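Side-chain contacts in VgrG protein (Vibrio cholerae, PDB 4DTH), which binds ATP and magnesium ions through its actin cross-linking domain, a toxin module that probably uses the nucleotide to join actin monomers covalently: residues Pro261-Asn264 and Lys270-Asn273; Gly246-Ile249 and Pro254-Glu257; Ala115-Thr120 and Gln128-Ile133. All coordinates share one frame; numbering follows the deposited sequence. Where two conformers were deposited one is given.

Contact 2 lies wholly in the loop after helix 221-245, and contact 1, which opens after contact 2 has closed, joins that loop to helix 269-275; their centres are about 13 Å apart. They touch: Pro261 CB lies 3.4 Å from Gly246 O, and Val271 CG2 packs on Ile247 CD1 at 3.9 Å. Contact 1 reaches the nucleotide through Lys272, which belongs to the ATP pocket. The side chain of Val271 is about 13 Å from a bound magnesium ion. Contact 3 joins helix 101-124 to the loop after it; its centre is about 36 Å from that of contact 1 and about 47 Å from that of contact 2, on the opposite side of the chain's centre from contact 2.

Contact 1 of 3, residues Pro261-Asn264 and Lys270-Asn273; sequences PNAN and KVKN. With ATP (adenosine-5'-triphosphate), chain B; SO4 (sulfate ion), chain F.
Ala263 turns its methyl group toward helix 269-275 and sets CB against CG2 of Val271, 3.6 Å away. The valine holds CG1 anti to its backbone N (chi1 176°), which leaves CG2 beside that nitrogen and facing the alanine. A small methyl suits the close approach of loop and helix, and a branched valine suits a buried helix face; Phe245 touches both.

Lys270 starts with CG between its backbone N and carbonyl carbon (chi1 68°), then runs extended past Ala263 to the carbonyl of Asn262. The bond from NZ to Asn262 O is weak, and the position of that oxygen is uncertain. NZ also donates to a water at 2.7 Å, which makes a weak bond to Asn262 OD1. Asn262 suits this loop position because its amide ND2 binds the backbone oxygens of Thr260 and Lys244.

Lys272 extends toward the nucleotide: its NZ hydrogen-bonds O3 of a sulfate, probably from the crystallisation liquor, at 3.0 Å, and makes a weak bond to ATP O1G. Arg353 also binds that sulfate. Of two lysines on this helix, one thus reaches loop oxygen and water; the other's charge, in the ATP pocket, is consistent with a modest pull on the gamma-phosphate.

Contact 2 of 3, residues Gly246-Ile249 and Pro254-Glu257; sequences GIYI and PMSE
Pro254 points its CD-CG edge at one face of the Tyr248 ring, the two side chains crossing at about a right angle. CD stands almost exactly over the middle of the aromatic ring, 3.5 Å from the centroid and only 3° off the normal, a CH-pi contact. Proline suits this place because its CD is bonded to the backbone nitrogen, whose electron withdrawal leaves the CD hydrogens slightly positive before the pi electrons. CG is shifted toward one side of the phenol and meets CE1 at 3.7 Å. A chi1 of -78° puts the tyrosine CG beside the backbone N and brings the ring under Pro254 CD, with OH directed to Met255. There OH lies 3.8 Å from Met255 CG, a van der Waals approach. Tyrosine suits its place by offering the proline a flat pi face while its hydroxyl sits at the exposed surface. In Met255 the bend at chi2 places the sulfur beside Pro261, and chi3 then turns the terminal methyl.

The two segments belong to the loop that follows helix 221-245. Gly246 is the first residue to leave the helical conformation, with a positive phi (64°) that glycine adopts readily, while Pro254 opens a short 3-10 turn in which Glu257 N bonds to Pro254 O at 3.0 Å. Proline fits a first turn well, since its missing N-H is not needed there.

The CB-CG edge of the pyrrolidine meets the helix exit while CD meets the phenol, with CG shared at the corner. Pro254 CB lies 3.6 Å from Gly246 CA, and Pro254 CG lies 3.5 Å from Gly246 O. Pro261 also touches Tyr248.

Contact 3 of 3, residues Ala115-Thr120 and Gln128-Ile133; sequences ATHFTT and QPLAPI. With SO4 (sulfate ion), chain H.
Leu130 points toward helix 101-124 and divides its branches between the rings of Phe118 and His117. Its CG and CD1 are each 3.7 Å from Phe118 CE1, with the two side chains crossing at about a right angle. CD2 instead comes to the edge of the His117 imidazole, 3.6 Å from NE2. The His117 and Ile133 side chains come head-on from their two backbones, Ile133 CD1 3.5 Å from His117 CE1. A branched leucine suits a site shared by two aromatic residues.

The arrangement is a helix packed against the extended loop that follows it and leads into strand 140-144. Ile142 of that strand touches His117 and Ile133, while Leu60 of strand 56-68 lies against Phe118 and Leu130.

The polar interactions belong to the two imidazole nitrogens. Histidine suits the place because these serve two polar partners while its carbons and edge take apolar ones. With CG anti to the backbone N (chi1 177°), the ring reaches away from the helix. ND1 donates to O2 of a sulfate, probably from the crystallisation liquor, at 2.9 Å (158° at the hydrogen); Trp113 NE1 and Glu136 N also bind it. NE2 hydrogen-bonds a water at 2.7 Å, which donates to Ala131 O.

Contact 1 of 3, residues Pro261-Asn264 and Lys270-Asn273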
ATOM      1  N   PRO A 261     -14.783  21.641  -0.858  1.00 25.61           N
ATOM      2  CA  PRO A 261     -13.887  20.519  -1.199  1.00 25.98           C
ATOM      3  C   PRO A 261     -12.497  20.963  -1.672  1.00 30.21           C
ATOM      4  O   PRO A 261     -12.360  21.929  -2.447  1.00 29.17           O
ATOM      5  CB  PRO A 261     -14.649  19.798  -2.312  1.00 27.98           C
ATOM      6  CG  PRO A 261     -16.073  20.104  -2.038  1.00 31.38           C
ATOM      7  CD  PRO A 261     -16.073  21.528  -1.578  1.00 27.19           C
ATOM      8  N   ASN A 262     -11.458  20.318  -1.128  1.00 26.37           N
ATOM      9  CA  ASN A 262     -10.089  20.591  -1.530  1.00 26.72           C
ATOM     10  C   ASN A 262      -9.297  19.307  -1.710  1.00 30.33           C
ATOM     11  O   ASN A 262      -8.079  19.313  -1.597  1.00 30.59           O
ATOM     12  CB  ASN A 262      -9.401  21.644  -0.654  1.00 30.82           C
ATOM     13  CG  ASN A 262      -9.314  21.297   0.808  1.00 55.03           C
ATOM     14  OD1 ASN A 262      -8.266  20.875   1.304  1.00 48.60           O
ATOM     15  ND2 ASN A 262     -10.397  21.539   1.541  1.00 49.19           N
ATOM     16  N   ALA A 263     -10.013  18.202  -2.013  1.00 26.01           N
ATOM     17  CA  ALA A 263      -9.457  16.888  -2.329  1.00 24.98           C
ATOM     18  C   ALA A 263     -10.490  16.152  -3.158  1.00 28.27           C
ATOM     19  O   ALA A 263     -11.687  16.446  -3.055  1.00 28.89           O
ATOM     20  CB  ALA A 263      -9.128  16.099  -1.064  1.00 25.46           C
ATOM     21  N   ASN A 264     -10.042  15.192  -3.977  0.50 24.29           N
ATOM     22  CA  ASN A 264     -10.968  14.453  -4.827  0.50 23.85           C
ATOM     23  C   ASN A 264     -11.644  13.249  -4.144  0.50 27.78           C
ATOM     24  O   ASN A 264     -12.526  12.617  -4.727  0.50 28.64           O
ATOM     25  CB  ASN A 264     -10.335  14.113  -6.176  0.50 24.00           C
ATOM     26  CG  ASN A 264      -9.873  15.336  -6.961  0.50 43.62           C
ATOM     27  OD1 ASN A 264      -8.867  15.296  -7.673  0.50 42.31           O
ATOM     28  ND2 ASN A 264     -10.575  16.461  -6.843  0.50 32.90           N
ATOM     29  N   LYS A 270      -2.991  13.570  -1.312  1.00 22.76           N
ATOM     30  CA  LYS A 270      -2.794  14.422  -0.143  1.00 22.96           C
ATOM     31  C   LYS A 270      -3.555  13.933   1.090  1.00 24.10           C
ATOM     32  O   LYS A 270      -3.088  14.138   2.211  1.00 23.40           O
ATOM     33  CB  LYS A 270      -2.996  15.916  -0.434  1.00 26.70           C
ATOM     34  CG  LYS A 270      -4.395  16.357  -0.758  1.00 39.89           C
ATOM     35  CD  LYS A 270      -4.340  17.827  -1.151  1.00 42.86           C
ATOM     36  CE  LYS A 270      -5.484  18.211  -2.027  1.00 44.36           C
ATOM     37  NZ  LYS A 270      -5.489  19.671  -2.303  1.00 37.81           N
ATOM     38  N   VAL A 271      -4.703  13.259   0.879  1.00 20.03           N
ATOM     39  CA  VAL A 271      -5.491  12.688   1.975  1.00 19.34           C
ATOM     40  C   VAL A 271      -4.736  11.473   2.528  1.00 21.97           C
ATOM     41  O   VAL A 271      -4.586  11.343   3.745  1.00 21.54           O
ATOM     42  CB  VAL A 271      -6.948  12.359   1.567  1.00 22.76           C
ATOM     43  CG1 VAL A 271      -7.709  11.679   2.711  1.00 22.11           C
ATOM     44  CG2 VAL A 271      -7.679  13.621   1.114  1.00 22.56           C
ATOM     45  N   LYS A 272      -4.233  10.604   1.633  1.00 18.19           N
ATOM     46  CA  LYS A 272      -3.447   9.444   2.056  1.00 17.80           C
ATOM     47  C   LYS A 272      -2.204   9.899   2.836  1.00 21.30           C
ATOM     48  O   LYS A 272      -1.880   9.306   3.867  1.00 20.37           O
ATOM     49  CB  LYS A 272      -3.015   8.634   0.827  1.00 19.44           C
ATOM     50  CG  LYS A 272      -4.124   7.867   0.138  1.00 21.40           C
ATOM     51  CD  LYS A 272      -3.475   7.066  -1.003  1.00 23.46           C
ATOM     52  CE  LYS A 272      -4.409   6.120  -1.690  1.00 34.83           C
ATOM     53  NZ  LYS A 272      -3.691   5.330  -2.730  1.00 31.48           N
ATOM     54  N   ASN A 273      -1.540  10.986   2.372  1.00 19.77           N
ATOM     55  CA  ASN A 273      -0.359  11.537   3.040  1.00 19.84           C
ATOM     56  C   ASN A 273      -0.670  12.035   4.447  1.00 23.59           C
ATOM     57  O   ASN A 273       0.149  11.863   5.345  1.00 22.23           O
ATOM     58  CB  ASN A 273       0.280  12.641   2.200  1.00 20.40           C
ATOM     59  CG  ASN A 273       1.008  12.113   0.986  1.00 32.80           C
ATOM     60  OD1 ASN A 273       1.254  10.908   0.849  1.00 27.21           O
ATOM     61  ND2 ASN A 273       1.342  12.998   0.061  1.00 29.06           N
TER
HETATM   62  PG  ATP B 401      -3.133   1.490  -3.324  0.50 92.25           P
HETATM   63  O1G ATP B 401      -2.466   2.188  -2.183  0.50 93.34           O
HETATM   64  O2G ATP B 401      -4.518   1.042  -2.948  0.50 92.91           O
HETATM   65  O3G ATP B 401      -3.232   2.360  -4.544  0.50 92.76           O
HETATM   66  PB  ATP B 401      -2.287  -0.947  -4.607  0.50 85.57           P
HETATM   67  O1B ATP B 401      -3.663  -1.477  -4.690  0.50 86.37           O
HETATM   68  O2B ATP B 401      -1.865  -0.488  -5.982  0.50 86.26           O
HETATM   69  O3B ATP B 401      -2.240   0.203  -3.660  0.50 89.32           O
HETATM   70  PA  ATP B 401      -1.411  -3.130  -3.032  0.60 72.32           P
HETATM   71  O1A ATP B 401      -2.737  -3.014  -2.388  0.60 72.73           O
HETATM   72  O2A ATP B 401      -1.332  -4.513  -3.684  0.60 73.13           O
HETATM   73  O3A ATP B 401      -1.284  -2.085  -4.086  0.60 79.31           O
HETATM   74  O5' ATP B 401      -0.277  -2.943  -1.913  1.00 62.23           O
HETATM   75  C5' ATP B 401       1.062  -3.285  -2.309  1.00 49.47           C
HETATM   76  C4' ATP B 401       2.033  -3.222  -1.160  1.00 37.98           C
HETATM   77  O4' ATP B 401       1.575  -4.074  -0.071  1.00 33.12           O
HETATM   78  C3' ATP B 401       3.430  -3.733  -1.512  1.00 31.22           C
HETATM   79  O3' ATP B 401       4.459  -3.028  -0.822  1.00 26.13           O
HETATM   80  C2' ATP B 401       3.350  -5.189  -1.074  1.00 30.31           C
HETATM   81  O2' ATP B 401       4.612  -5.819  -0.927  1.00 30.31           O
HETATM   82  C1' ATP B 401       2.600  -5.011   0.230  1.00 30.37           C
HETATM   83  N9  ATP B 401       2.006  -6.217   0.812  1.00 27.29           N
HETATM   84  C8  ATP B 401       1.088  -7.051   0.233  1.00 27.41           C
HETATM   85  N7  ATP B 401       0.728  -8.050   1.003  1.00 26.83           N
HETATM   86  C5  ATP B 401       1.463  -7.862   2.166  1.00 24.86           C
HETATM   87  C6  ATP B 401       1.530  -8.570   3.383  1.00 25.60           C
HETATM   88  N6  ATP B 401       0.814  -9.671   3.649  1.00 25.24           N
HETATM   89  N1  ATP B 401       2.356  -8.093   4.341  1.00 25.54           N
HETATM   90  C2  ATP B 401       3.062  -6.985   4.096  1.00 23.81           C
HETATM   91  N3  ATP B 401       3.081  -6.235   2.998  1.00 23.91           N
HETATM   92  C4  ATP B 401       2.257  -6.728   2.055  1.00 25.76           C
HETATM   93  S   SO4 F 405      -0.741   7.319  -4.449  1.00 36.72           S
HETATM   94  O1  SO4 F 405      -0.263   7.184  -5.829  1.00 39.88           O
HETATM   95  O2  SO4 F 405      -0.255   8.556  -3.891  1.00 36.12           O
HETATM   96  O3  SO4 F 405      -2.192   7.277  -4.456  1.00 37.79           O
HETATM   97  O4  SO4 F 405      -0.248   6.195  -3.652  1.00 37.07           O
HETATM   98  O   HOH W   1      -5.131  21.166  -0.070  1.00 52.09           O

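Contact 2 of 3, residues Gly246-Ile249 and Pro254-Glu257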
ATOM      1  N   GLY A 246     -12.947  18.420   2.826  1.00 19.29           N
ATOM      2  CA  GLY A 246     -14.258  18.532   2.191  1.00 18.81           C
ATOM      3  C   GLY A 246     -14.556  17.313   1.338  1.00 21.09           C
ATOM      4  O   GLY A 246     -14.779  17.432   0.134  1.00 21.01           O
ATOM      5  N   ILE A 247     -14.527  16.127   1.967  1.00 18.30           N
ATOM      6  CA  ILE A 247     -14.717  14.860   1.255  1.00 18.18           C
ATOM      7  C   ILE A 247     -16.167  14.403   1.349  1.00 21.08           C
ATOM      8  O   ILE A 247     -16.712  14.352   2.446  1.00 20.29           O
ATOM      9  CB  ILE A 247     -13.750  13.774   1.810  1.00 20.74           C
ATOM     10  CG1 ILE A 247     -12.269  14.239   1.721  1.00 21.97           C
ATOM     11  CG2 ILE A 247     -13.942  12.425   1.080  1.00 20.30           C
ATOM     12  CD1 ILE A 247     -11.278  13.361   2.507  1.00 28.74           C
ATOM     13  N   TYR A 248     -16.749  13.973   0.210  1.00 18.59           N
ATOM     14  CA  TYR A 248     -18.104  13.410   0.217  1.00 18.72           C
ATOM     15  C   TYR A 248     -17.979  11.956   0.691  1.00 23.62           C
ATOM     16  O   TYR A 248     -17.400  11.133  -0.022  1.00 23.60           O
ATOM     17  CB  TYR A 248     -18.709  13.459  -1.196  1.00 19.35           C
ATOM     18  CG  TYR A 248     -19.199  14.839  -1.565  1.00 20.10           C
ATOM     19  CD1 TYR A 248     -18.319  15.813  -2.033  1.00 21.51           C
ATOM     20  CD2 TYR A 248     -20.542  15.178  -1.437  1.00 20.90           C
ATOM     21  CE1 TYR A 248     -18.759  17.101  -2.336  1.00 22.57           C
ATOM     22  CE2 TYR A 248     -20.999  16.455  -1.757  1.00 21.67           C
ATOM     23  CZ  TYR A 248     -20.102  17.415  -2.201  1.00 27.55           C
ATOM     24  OH  TYR A 248     -20.550  18.671  -2.524  1.00 26.26           O
ATOM     25  N   ILE A 249     -18.483  11.673   1.921  0.50 21.00           N
ATOM     26  CA  ILE A 249     -18.496  10.347   2.577  0.50 21.38           C
ATOM     27  C   ILE A 249     -19.929   9.881   2.637  0.50 24.75           C
ATOM     28  O   ILE A 249     -20.729  10.509   3.330  0.50 23.13           O
ATOM     29  CB  ILE A 249     -17.923  10.366   4.039  0.50 24.79           C
ATOM     30  CG1 ILE A 249     -16.552  11.059   4.155  0.50 24.96           C
ATOM     31  CG2 ILE A 249     -17.949   8.954   4.691  0.50 26.58           C
ATOM     32  CD1 ILE A 249     -15.376  10.325   3.599  0.50 29.56           C
ATOM     33  N   PRO A 254     -20.054  17.897   2.417  1.00 20.27           N
ATOM     34  CA  PRO A 254     -19.250  18.941   3.091  1.00 20.21           C
ATOM     35  C   PRO A 254     -19.773  20.364   2.910  1.00 25.80           C
ATOM     36  O   PRO A 254     -19.654  21.180   3.827  1.00 25.81           O
ATOM     37  CB  PRO A 254     -17.864  18.783   2.461  1.00 21.30           C
ATOM     38  CG  PRO A 254     -18.111  18.066   1.157  1.00 24.92           C
ATOM     39  CD  PRO A 254     -19.234  17.121   1.469  1.00 20.61           C
ATOM     40  N   MET A 255     -20.397  20.647   1.757  1.00 24.56           N
ATOM     41  CA  MET A 255     -20.979  21.959   1.462  1.00 25.46           C
ATOM     42  C   MET A 255     -22.149  22.303   2.404  1.00 32.43           C
ATOM     43  O   MET A 255     -22.378  23.486   2.667  1.00 33.31           O
ATOM     44  CB  MET A 255     -21.364  22.081  -0.027  1.00 27.71           C
ATOM     45  CG  MET A 255     -20.158  22.142  -0.973  1.00 30.16           C
ATOM     46  SD  MET A 255     -19.204  23.686  -0.849  1.00 33.95           S
ATOM     47  CE  MET A 255     -20.338  24.836  -1.724  1.00 31.51           C
ATOM     48  N   SER A 256     -22.822  21.279   2.994  1.00 29.57           N
ATOM     49  CA  SER A 256     -23.908  21.484   3.963  1.00 29.11           C
ATOM     50  C   SER A 256     -23.372  22.058   5.287  1.00 33.73           C
ATOM     51  O   SER A 256     -24.128  22.631   6.067  1.00 34.38           O
ATOM     52  CB  SER A 256     -24.676  20.186   4.202  1.00 30.76           C
ATOM     53  OG  SER A 256     -23.975  19.309   5.068  1.00 32.52           O
ATOM     54  N   GLU A 257     -22.058  21.910   5.527  1.00 28.52           N
ATOM     55  CA  GLU A 257     -21.390  22.437   6.708  1.00 27.88           C
ATOM     56  C   GLU A 257     -20.431  23.567   6.316  1.00 31.98           C
ATOM     57  O   GLU A 257     -19.490  23.880   7.051  1.00 31.46           O
ATOM     58  CB  GLU A 257     -20.700  21.315   7.497  1.00 28.49           C
ATOM     59  CG  GLU A 257     -21.707  20.392   8.172  1.00 31.75           C
ATOM     60  CD  GLU A 257     -21.162  19.283   9.041  1.00 34.51           C
ATOM     61  OE1 GLU A 257     -20.081  19.466   9.645  1.00 29.72           O
ATOM     62  OE2 GLU A 257     -21.836  18.232   9.144  1.00 23.88           O
TER

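Contact 3 of 3, residues Ala115-Thr120 and Gln128-Ile133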
ATOM      1  N   ALA A 115      17.787  -2.124 -11.871  1.00 18.64           N
ATOM      2  CA  ALA A 115      18.048  -0.728 -12.243  1.00 18.72           C
ATOM      3  C   ALA A 115      19.284  -0.645 -13.150  1.00 21.15           C
ATOM      4  O   ALA A 115      19.248   0.070 -14.150  1.00 19.99           O
ATOM      5  CB  ALA A 115      18.239   0.123 -11.001  1.00 19.35           C
ATOM      6  N   THR A 116      20.352  -1.412 -12.843  1.00 18.47           N
ATOM      7  CA  THR A 116      21.534  -1.420 -13.715  1.00 18.59           C
ATOM      8  C   THR A 116      21.209  -2.051 -15.070  1.00 22.19           C
ATOM      9  O   THR A 116      21.689  -1.571 -16.095  1.00 20.90           O
ATOM     10  CB  THR A 116      22.761  -2.060 -13.045  1.00 27.02           C
ATOM     11  OG1 THR A 116      22.630  -3.488 -13.017  1.00 35.88           O
ATOM     12  CG2 THR A 116      23.034  -1.496 -11.667  1.00 18.06           C
ATOM     13  N   HIS A 117      20.379  -3.109 -15.072  1.00 19.64           N
ATOM     14  CA  HIS A 117      19.941  -3.782 -16.300  1.00 19.56           C
ATOM     15  C   HIS A 117      19.119  -2.807 -17.177  1.00 21.31           C
ATOM     16  O   HIS A 117      19.317  -2.759 -18.399  1.00 20.45           O
ATOM     17  CB  HIS A 117      19.146  -5.054 -15.943  1.00 20.66           C
ATOM     18  CG  HIS A 117      18.603  -5.771 -17.134  1.00 24.57           C
ATOM     19  ND1 HIS A 117      19.382  -6.648 -17.867  1.00 27.32           N
ATOM     20  CD2 HIS A 117      17.367  -5.718 -17.681  1.00 26.59           C
ATOM     21  CE1 HIS A 117      18.602  -7.086 -18.844  1.00 26.82           C
ATOM     22  NE2 HIS A 117      17.381  -6.558 -18.770  1.00 26.86           N
ATOM     23  N   PHE A 118      18.229  -2.010 -16.545  1.00 17.63           N
ATOM     24  CA  PHE A 118      17.425  -0.990 -17.235  1.00 16.99           C
ATOM     25  C   PHE A 118      18.328   0.095 -17.832  1.00 19.68           C
ATOM     26  O   PHE A 118      18.047   0.577 -18.932  1.00 17.78           O
ATOM     27  CB  PHE A 118      16.411  -0.356 -16.270  1.00 18.80           C
ATOM     28  CG  PHE A 118      15.062  -1.033 -16.123  1.00 19.46           C
ATOM     29  CD1 PHE A 118      14.330  -1.417 -17.245  1.00 22.68           C
ATOM     30  CD2 PHE A 118      14.464  -1.157 -14.874  1.00 21.27           C
ATOM     31  CE1 PHE A 118      13.050  -1.970 -17.112  1.00 23.23           C
ATOM     32  CE2 PHE A 118      13.185  -1.716 -14.744  1.00 23.61           C
ATOM     33  CZ  PHE A 118      12.496  -2.133 -15.863  1.00 21.60           C
ATOM     34  N   THR A 119      19.398   0.490 -17.098  1.00 17.21           N
ATOM     35  CA  THR A 119      20.385   1.494 -17.553  1.00 16.95           C
ATOM     36  C   THR A 119      20.993   1.045 -18.898  1.00 20.44           C
ATOM     37  O   THR A 119      21.075   1.850 -19.824  1.00 20.58           O
ATOM     38  CB  THR A 119      21.435   1.771 -16.457  1.00 22.19           C
ATOM     39  OG1 THR A 119      20.773   2.214 -15.270  1.00 21.37           O
ATOM     40  CG2 THR A 119      22.484   2.809 -16.889  1.00 22.61           C
ATOM     41  N   THR A 120      21.368  -0.246 -19.018  1.00 17.84           N
ATOM     42  CA  THR A 120      21.909  -0.792 -20.266  1.00 18.45           C
ATOM     43  C   THR A 120      20.797  -0.860 -21.316  1.00 21.54           C
ATOM     44  O   THR A 120      21.037  -0.506 -22.464  1.00 21.30           O
ATOM     45  CB  THR A 120      22.563  -2.168 -19.998  1.00 25.18           C
ATOM     46  OG1 THR A 120      23.635  -1.970 -19.083  1.00 23.29           O
ATOM     47  CG2 THR A 120      23.100  -2.833 -21.264  1.00 24.40           C
ATOM     48  N   GLN A 128      12.081  -0.518 -26.659  1.00 19.99           N
ATOM     49  CA  GLN A 128      11.845  -1.940 -26.887  0.60 19.76           C
ATOM     50  C   GLN A 128      11.371  -2.591 -25.596  1.00 23.05           C
ATOM     51  O   GLN A 128      11.724  -2.117 -24.500  1.00 22.33           O
ATOM     52  CB  GLN A 128      13.126  -2.644 -27.341  0.60 20.95           C
ATOM     53  CG  GLN A 128      13.521  -2.329 -28.760  0.60 24.30           C
ATOM     54  CD  GLN A 128      14.916  -2.812 -28.950  0.60 35.44           C
ATOM     55  OE1 GLN A 128      15.268  -3.953 -28.719  0.60 28.70           O
ATOM     56  NE2 GLN A 128      15.775  -1.921 -29.249  0.60 34.85           N
ATOM     57  N   PRO A 129      10.617  -3.723 -25.689  1.00 19.59           N
ATOM     58  CA  PRO A 129      10.210  -4.382 -24.444  1.00 19.31           C
ATOM     59  C   PRO A 129      11.415  -4.997 -23.754  1.00 22.78           C
ATOM     60  O   PRO A 129      12.423  -5.322 -24.404  1.00 21.80           O
ATOM     61  CB  PRO A 129       9.266  -5.500 -24.904  1.00 21.41           C
ATOM     62  CG  PRO A 129       9.554  -5.717 -26.328  1.00 26.00           C
ATOM     63  CD  PRO A 129      10.133  -4.460 -26.886  1.00 21.26           C
ATOM     64  N   LEU A 130      11.300  -5.172 -22.439  1.00 20.14           N
ATOM     65  CA  LEU A 130      12.280  -5.871 -21.620  1.00 21.21           C
ATOM     66  C   LEU A 130      12.170  -7.340 -22.020  1.00 25.27           C
ATOM     67  O   LEU A 130      11.059  -7.815 -22.288  1.00 25.08           O
ATOM     68  CB  LEU A 130      11.853  -5.773 -20.143  1.00 22.34           C
ATOM     69  CG  LEU A 130      12.691  -5.000 -19.143  1.00 29.21           C
ATOM     70  CD1 LEU A 130      12.449  -5.548 -17.745  1.00 29.01           C
ATOM     71  CD2 LEU A 130      14.184  -5.085 -19.429  1.00 31.69           C
ATOM     72  N   ALA A 131      13.305  -8.047 -22.097  1.00 23.29           N
ATOM     73  CA  ALA A 131      13.309  -9.460 -22.448  1.00 23.28           C
ATOM     74  C   ALA A 131      13.463 -10.309 -21.180  1.00 25.10           C
ATOM     75  O   ALA A 131      14.195  -9.912 -20.266  1.00 23.48           O
ATOM     76  CB  ALA A 131      14.445  -9.768 -23.416  1.00 24.30           C
ATOM     77  N   PRO A 132      12.795 -11.492 -21.130  1.00 24.52           N
ATOM     78  CA  PRO A 132      12.981 -12.370 -19.965  1.00 25.14           C
ATOM     79  C   PRO A 132      14.372 -13.002 -20.024  1.00 30.07           C
ATOM     80  O   PRO A 132      14.690 -13.758 -20.953  1.00 32.56           O
ATOM     81  CB  PRO A 132      11.850 -13.396 -20.076  1.00 27.59           C
ATOM     82  CG  PRO A 132      11.350 -13.307 -21.442  1.00 31.90           C
ATOM     83  CD  PRO A 132      11.892 -12.101 -22.131  1.00 26.88           C
ATOM     84  N   ILE A 133      15.252 -12.551 -19.135  1.00 24.96           N
ATOM     85  CA  ILE A 133      16.643 -12.985 -19.091  1.00 24.90           C
ATOM     86  C   ILE A 133      17.028 -13.364 -17.672  1.00 28.76           C
ATOM     87  O   ILE A 133      16.315 -13.036 -16.717  1.00 27.36           O
ATOM     88  CB  ILE A 133      17.606 -11.871 -19.652  1.00 27.98           C
ATOM     89  CG1 ILE A 133      17.457 -10.515 -18.904  1.00 28.38           C
ATOM     90  CG2 ILE A 133      17.453 -11.681 -21.161  1.00 28.71           C
ATOM     91  CD1 ILE A 133      18.361 -10.341 -17.720  1.00 31.46           C
TER
HETATM   92  S   SO4 H 407      22.710  -8.420 -16.869  1.00 43.38           S
HETATM   93  O1  SO4 H 407      23.848  -8.267 -17.772  1.00 43.81           O
HETATM   94  O2  SO4 H 407      22.018  -7.122 -16.707  1.00 43.92           O
HETATM   95  O3  SO4 H 407      21.775  -9.382 -17.444  1.00 43.88           O
HETATM   96  O4  SO4 H 407      23.194  -8.884 -15.550  1.00 40.18           O
HETATM   97  O   HOH W   2      15.836  -7.795 -20.647  1.00 24.54           O